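Local coordinates for pectate lyase (PDB 5AMV), which cleaves the alpha-1,4-linked galacturonan chains of pectate by calcium-dependent elimination, leaving unsaturated oligosaccharide products, at residues A[55-60]-A[130-135]; A[136-141]-A[155-160]. One frame throughout, in Å; residues are numbered along the deposited sequence. Where two conformers were deposited one is given.

Contact 1 of 2, residues A[55-60]-A[130-135]; sequences IIYIKG and TIVGSG
I58 and S134, the two residues that bury most surface here, meet where two neighbouring parallel strands of the pectate lyase beta-helix run side by side. Segments 55-60 and 130-135 belong to successive turns of the right-handed coil, and their short strands run 4.7 Å apart with a twist of 21°. I56 and I58 each use both backbone groups toward the partner, so four N-H...O=C bonds join the pair. The last, S134 N to I58 O at 2.8 Å, continues the pattern past G133.

On the face that carries I56, I58 and I131, the I58 chain slants across I131: its CG1 and CD1 both rest on I131 CG2, each at 3.8 Å. That methyl stands anti to the backbone N of I131, while I131 CG1 comes within 4.3 Å of I56 CB. L45 of helix 38-45 touches both I56 and I131, covering this side of the strands with apolar groups. G133, next in line beside I58, brings no side chain to the face.

The other face belongs to I55, Y57, T130 and V132. Y57 and V132 point the same way, side by side, and V132 CG2 approaches the tyrosine ring obliquely, 3.5 Å from CD1. The T130 hydroxyl is hydrogen-bonded to the backbone N of G24. In one of its two conformers S134 comes in at the base of the tyrosine, its OG 3.4 Å from Y57 CB. Next to this pairing, one water takes the N-H of G60 and donates to S134 O, 2.7 Å from that oxygen.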
loop_
_atom_site.group_PDB
_atom_site.type_symbol
_atom_site.label_atom_id
_atom_site.label_comp_id
_atom_site.label_asym_id
_atom_site.label_seq_id
_atom_site.Cartn_x
_atom_site.Cartn_y
_atom_site.Cartn_z
ATOM N N ILE A 55 -12.212 19.156 3.113
ATOM C CA ILE A 55 -12.863 17.871 3.072
ATOM C C ILE A 55 -13.244 17.641 1.623
ATOM O O ILE A 55 -13.802 18.538 0.968
ATOM C CB ILE A 55 -14.105 17.845 3.981
ATOM C CG1 ILE A 55 -13.676 18.018 5.432
ATOM C CG2 ILE A 55 -14.900 16.509 3.829
ATOM C CD1 ILE A 55 -14.769 18.395 6.379
ATOM N N ILE A 56 -12.958 16.441 1.134
ATOM C CA ILE A 56 -13.238 16.083 -0.254
ATOM C C ILE A 56 -14.003 14.790 -0.257
ATOM O O ILE A 56 -13.464 13.769 0.169
ATOM C CB ILE A 56 -11.931 15.891 -1.055
ATOM C CG1 ILE A 56 -11.148 17.201 -1.115
ATOM C CG2 ILE A 56 -12.223 15.343 -2.495
ATOM C CD1 ILE A 56 -9.725 17.048 -1.672
ATOM N N TYR A 57 -15.259 14.844 -0.741
ATOM C CA TYR A 57 -16.098 13.668 -0.917
ATOM C C TYR A 57 -15.894 13.109 -2.322
ATOM O O TYR A 57 -16.033 13.852 -3.283
ATOM C CB TYR A 57 -17.603 14.018 -0.777
ATOM C CG TYR A 57 -17.951 14.306 0.658
ATOM C CD1 TYR A 57 -18.109 13.256 1.570
ATOM C CD2 TYR A 57 -18.068 15.626 1.120
ATOM C CE1 TYR A 57 -18.412 13.516 2.937
ATOM C CE2 TYR A 57 -18.382 15.881 2.447
ATOM C CZ TYR A 57 -18.540 14.830 3.345
ATOM O OH TYR A 57 -18.823 15.150 4.658
ATOM N N ILE A 58 -15.607 11.816 -2.433
ATOM C CA ILE A 58 -15.532 11.168 -3.745
ATOM C C ILE A 58 -16.895 10.598 -4.085
ATOM O O ILE A 58 -17.432 9.725 -3.361
ATOM C CB ILE A 58 -14.406 10.082 -3.810
ATOM C CG1 ILE A 58 -13.085 10.821 -3.508
ATOM C CG2 ILE A 58 -14.464 9.297 -5.173
ATOM C CD1 ILE A 58 -11.834 10.318 -4.171
ATOM N N LYS A 59 -17.452 11.096 -5.190
ATOM C CA LYS A 59 -18.741 10.639 -5.659
ATOM C C LYS A 59 -18.597 9.730 -6.893
ATOM O O LYS A 59 -18.191 10.203 -7.985
ATOM C CB LYS A 59 -19.603 11.887 -5.962
ATOM C CG LYS A 59 -20.939 11.578 -6.545
ATOM C CD LYS A 59 -21.745 12.855 -6.776
ATOM C CE LYS A 59 -23.159 12.468 -7.176
ATOM N NZ LYS A 59 -23.909 13.708 -7.587
ATOM N N GLY A 60 -18.904 8.441 -6.700
ATOM C CA GLY A 60 -18.888 7.468 -7.800
ATOM C C GLY A 60 -17.461 7.061 -8.114
ATOM O O GLY A 60 -16.588 7.085 -7.247
ATOM N N THR A 130 -9.033 15.689 4.426
ATOM C CA THR A 130 -9.801 14.468 4.595
ATOM C C THR A 130 -10.464 14.135 3.265
ATOM O O THR A 130 -11.110 14.988 2.667
ATOM C CB THR A 130 -10.895 14.604 5.672
ATOM O OG1 THR A 130 -10.268 14.788 6.958
ATOM C CG2 THR A 130 -11.863 13.350 5.672
ATOM N N ILE A 131 -10.242 12.913 2.792
ATOM C CA ILE A 131 -10.854 12.455 1.547
ATOM C C ILE A 131 -11.640 11.197 1.880
ATOM O O ILE A 131 -11.075 10.219 2.349
ATOM C CB ILE A 131 -9.797 12.140 0.430
ATOM C CG1 ILE A 131 -8.780 13.289 0.280
ATOM C CG2 ILE A 131 -10.486 11.656 -0.913
ATOM C CD1 ILE A 131 -7.698 13.053 -0.810
ATOM N N VAL A 132 -12.954 11.230 1.643
ATOM C CA VAL A 132 -13.818 10.131 2.044
ATOM C C VAL A 132 -14.777 9.771 0.908
ATOM O O VAL A 132 -15.229 10.643 0.169
ATOM C CB VAL A 132 -14.619 10.385 3.357
ATOM C CG1 VAL A 132 -13.655 10.637 4.563
ATOM C CG2 VAL A 132 -15.538 11.566 3.201
ATOM N N GLY A 133 -15.049 8.486 0.760
ATOM C CA GLY A 133 -16.018 8.085 -0.252
ATOM C C GLY A 133 -17.439 8.392 0.155
ATOM O O GLY A 133 -17.828 8.219 1.330
ATOM N N SER A 134 -18.243 8.833 -0.808
ATOM C CA SER A 134 -19.671 9.015 -0.574
ATOM C C SER A 134 -20.398 7.687 -0.807
ATOM O O SER A 134 -20.226 7.041 -1.850
ATOM C CB SER A 134 -20.217 10.102 -1.511
ATOM O OG SER A 134 -19.772 11.387 -1.127
ATOM N N GLY A 135 -21.205 7.264 0.158
ATOM C CA GLY A 135 -21.963 6.039 -0.008
ATOM C C GLY A 135 -21.047 4.826 -0.064
ATOM O O GLY A 135 -19.975 4.823 0.532
HETATM O O HOH W 1 -19.898 7.115 -4.514
#

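Contact 2 of 2, residues A[136-141]-A[155-160]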
loop_
_atom_site.group_PDB
_atom_site.type_symbol
_atom_site.label_atom_id
_atom_site.label_comp_id
_atom_site.label_asym_id
_atom_site.label_seq_id
_atom_site.Cartn_x
_atom_site.Cartn_y
_atom_site.Cartn_z
ATOM N N THR A 136 -21.464 3.803 -0.809
ATOM C CA THR A 136 -20.788 2.517 -0.739
ATOM C C THR A 136 -20.063 2.150 -2.044
ATOM O O THR A 136 -19.529 1.032 -2.156
ATOM C CB THR A 136 -21.744 1.366 -0.377
ATOM O OG1 THR A 136 -22.727 1.212 -1.408
ATOM C CG2 THR A 136 -22.393 1.585 0.996
ATOM N N ASN A 137 -20.005 3.069 -3.003
ATOM C CA ASN A 137 -19.399 2.714 -4.292
ATOM C C ASN A 137 -18.415 3.759 -4.788
ATOM O O ASN A 137 -18.165 3.849 -6.002
ATOM C CB ASN A 137 -20.506 2.494 -5.348
ATOM C CG ASN A 137 -21.282 3.788 -5.668
ATOM O OD1 ASN A 137 -21.225 4.782 -4.925
ATOM N ND2 ASN A 137 -22.008 3.777 -6.806
ATOM N N ALA A 138 -17.810 4.524 -3.860
ATOM C CA ALA A 138 -16.752 5.469 -4.250
ATOM C C ALA A 138 -15.508 4.692 -4.678
ATOM O O ALA A 138 -15.047 3.829 -3.956
ATOM C CB ALA A 138 -16.414 6.384 -3.100
ATOM N N LYS A 139 -14.946 5.029 -5.836
ATOM C CA LYS A 139 -13.817 4.264 -6.399
ATOM C C LYS A 139 -12.805 5.239 -6.991
ATOM O O LYS A 139 -13.188 6.250 -7.589
ATOM C CB LYS A 139 -14.307 3.333 -7.520
ATOM C CG LYS A 139 -15.264 2.236 -7.092
ATOM C CD LYS A 139 -15.696 1.458 -8.340
ATOM C CE LYS A 139 -16.673 0.330 -8.042
ATOM N NZ LYS A 139 -17.849 0.754 -7.222
ATOM N N VAL A 140 -11.523 4.928 -6.810
ATOM C CA VAL A 140 -10.459 5.606 -7.535
ATOM C C VAL A 140 -9.798 4.500 -8.384
ATOM O O VAL A 140 -9.313 3.497 -7.855
ATOM C CB VAL A 140 -9.430 6.255 -6.557
ATOM C CG1 VAL A 140 -8.171 6.707 -7.300
ATOM C CG2 VAL A 140 -10.060 7.419 -5.822
ATOM N N VAL A 141 -9.785 4.696 -9.711
ATOM C CA VAL A 141 -9.359 3.673 -10.632
ATOM C C VAL A 141 -8.112 4.131 -11.373
ATOM O O VAL A 141 -8.131 5.182 -12.017
ATOM C CB VAL A 141 -10.494 3.297 -11.671
ATOM C CG1 VAL A 141 -10.027 2.183 -12.588
ATOM C CG2 VAL A 141 -11.743 2.799 -10.902
ATOM N N ARG A 155 -10.622 7.587 3.758
ATOM C CA ARG A 155 -11.583 6.587 4.215
ATOM C C ARG A 155 -12.647 6.240 3.174
ATOM O O ARG A 155 -13.078 7.104 2.411
ATOM C CB ARG A 155 -12.321 7.020 5.510
ATOM C CG ARG A 155 -11.349 7.444 6.647
ATOM C CD ARG A 155 -12.064 7.955 7.913
ATOM N NE ARG A 155 -12.755 6.861 8.597
ATOM C CZ ARG A 155 -13.630 7.041 9.582
ATOM N NH1 ARG A 155 -13.968 8.265 9.974
ATOM N NH2 ARG A 155 -14.203 5.989 10.149
ATOM N N ASN A 156 -13.114 5.005 3.246
ATOM C CA ASN A 156 -14.342 4.556 2.580
ATOM C C ASN A 156 -14.280 4.655 1.054
ATOM O O ASN A 156 -15.284 4.986 0.394
ATOM C CB ASN A 156 -15.567 5.332 3.100
ATOM C CG ASN A 156 -16.858 4.638 2.748
ATOM O OD1 ASN A 156 -16.971 3.420 2.902
ATOM N ND2 ASN A 156 -17.866 5.420 2.335
ATOM N N ILE A 157 -13.096 4.347 0.511
ATOM C CA ILE A 157 -12.874 4.369 -0.941
ATOM C C ILE A 157 -12.274 3.031 -1.372
ATOM O O ILE A 157 -11.386 2.513 -0.711
ATOM C CB ILE A 157 -11.893 5.500 -1.357
ATOM C CG1 ILE A 157 -12.477 6.889 -1.076
ATOM C CG2 ILE A 157 -11.481 5.410 -2.875
ATOM C CD1 ILE A 157 -11.364 7.914 -0.745
ATOM N N GLU A 158 -12.721 2.565 -2.520
ATOM C CA GLU A 158 -12.158 1.379 -3.167
ATOM C C GLU A 158 -11.150 1.867 -4.215
ATOM O O GLU A 158 -11.516 2.525 -5.191
ATOM C CB GLU A 158 -13.246 0.497 -3.818
ATOM C CG GLU A 158 -12.611 -0.714 -4.556
ATOM C CD GLU A 158 -13.639 -1.606 -5.231
ATOM O OE1 GLU A 158 -14.862 -1.389 -5.019
ATOM O OE2 GLU A 158 -13.232 -2.545 -5.942
ATOM N N PHE A 159 -9.869 1.543 -4.003
ATOM C CA PHE A 159 -8.817 1.883 -4.982
ATOM C C PHE A 159 -8.562 0.649 -5.816
ATOM O O PHE A 159 -8.323 -0.410 -5.262
ATOM C CB PHE A 159 -7.519 2.205 -4.200
ATOM C CG PHE A 159 -7.568 3.511 -3.466
ATOM C CD1 PHE A 159 -8.134 3.632 -2.167
ATOM C CD2 PHE A 159 -7.045 4.649 -4.070
ATOM C CE1 PHE A 159 -8.148 4.856 -1.501
ATOM C CE2 PHE A 159 -7.064 5.890 -3.422
ATOM C CZ PHE A 159 -7.614 6.003 -2.143
ATOM N N GLN A 160 -8.592 0.779 -7.141
ATOM C CA GLN A 160 -8.411 -0.353 -8.044
ATOM C C GLN A 160 -7.248 -0.053 -8.986
ATOM O O GLN A 160 -7.150 1.049 -9.533
ATOM C CB GLN A 160 -9.648 -0.522 -8.924
ATOM C CG GLN A 160 -10.974 -0.764 -8.180
ATOM C CD GLN A 160 -12.087 -1.056 -9.181
ATOM O OE1 GLN A 160 -11.976 -0.715 -10.358
ATOM N NE2 GLN A 160 -13.130 -1.702 -8.733
HETATM O O HOH W 2 -17.542 3.995 -0.903
HETATM O O HOH W 3 -16.824 -0.066 -4.125
#
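K139 and E158 leave their neighbouring parallel strands side by side and pointing the same way, while Q160 slants across the lysine from the next position on that face. The E158 chain is extended, with CG anti to its backbone N (chi1 177°). K139 was modelled in two conformers; in one of them E158 OE1 lies 3.9 Å from K139 CE, and Q160 NE2 sits 4.1 Å from K139 CD. In that conformer a bend at chi4 (51°) turns the ammonium back, where it makes a weak bond to N137 O; NZ remains 4.3 Å from E158 OE1, beyond a salt bridge. Further along, Q160 OE1 touches V141 CG2.

The reverse face is apolar. V140 lies beside F159, its CB 3.8 Å from ring atom CD2, and slants across I157. The CG2 methyl of I157 stands over one face of the F159 ring, offset toward the rim, and also meets V140 CG2. F145 and F201 add further aromatic contacts to F159, continuing the packed interior of this beta-helix coil.

Three backbone bonds hold the strands, the straightest from E158 N to A138 O. Q160 NE2 reaches E158 OE2 at 2.9 Å, from above the carboxylate plane, and N202 ND2 grips the same oxygen. With two N-H donors on OE2, E158 would be expected to favour its charged form.

Contact 1 closes before contact 2 opens along the chain, and their centres lie 9 Å apart on the same side of the chain's centre. Strands 129-133 and 139-141 follow each other, so segment 130-135 runs straight into segment 136-141, while 155-160 continues strand 152-155, which pairs with 129-133. Where they meet, G133 N probably bonds to R155 O, N156 ND2 reaches G135 O, and A138 CB packs on G133 CA. With their strands paired in parallel across successive turns, both belong to one parallel beta-helix, as in this family. Contact 1 lies away from the calcium and glycan sites; in contact 2 the F159 side chain is about 9 Å from that of D184, a calcium ligand.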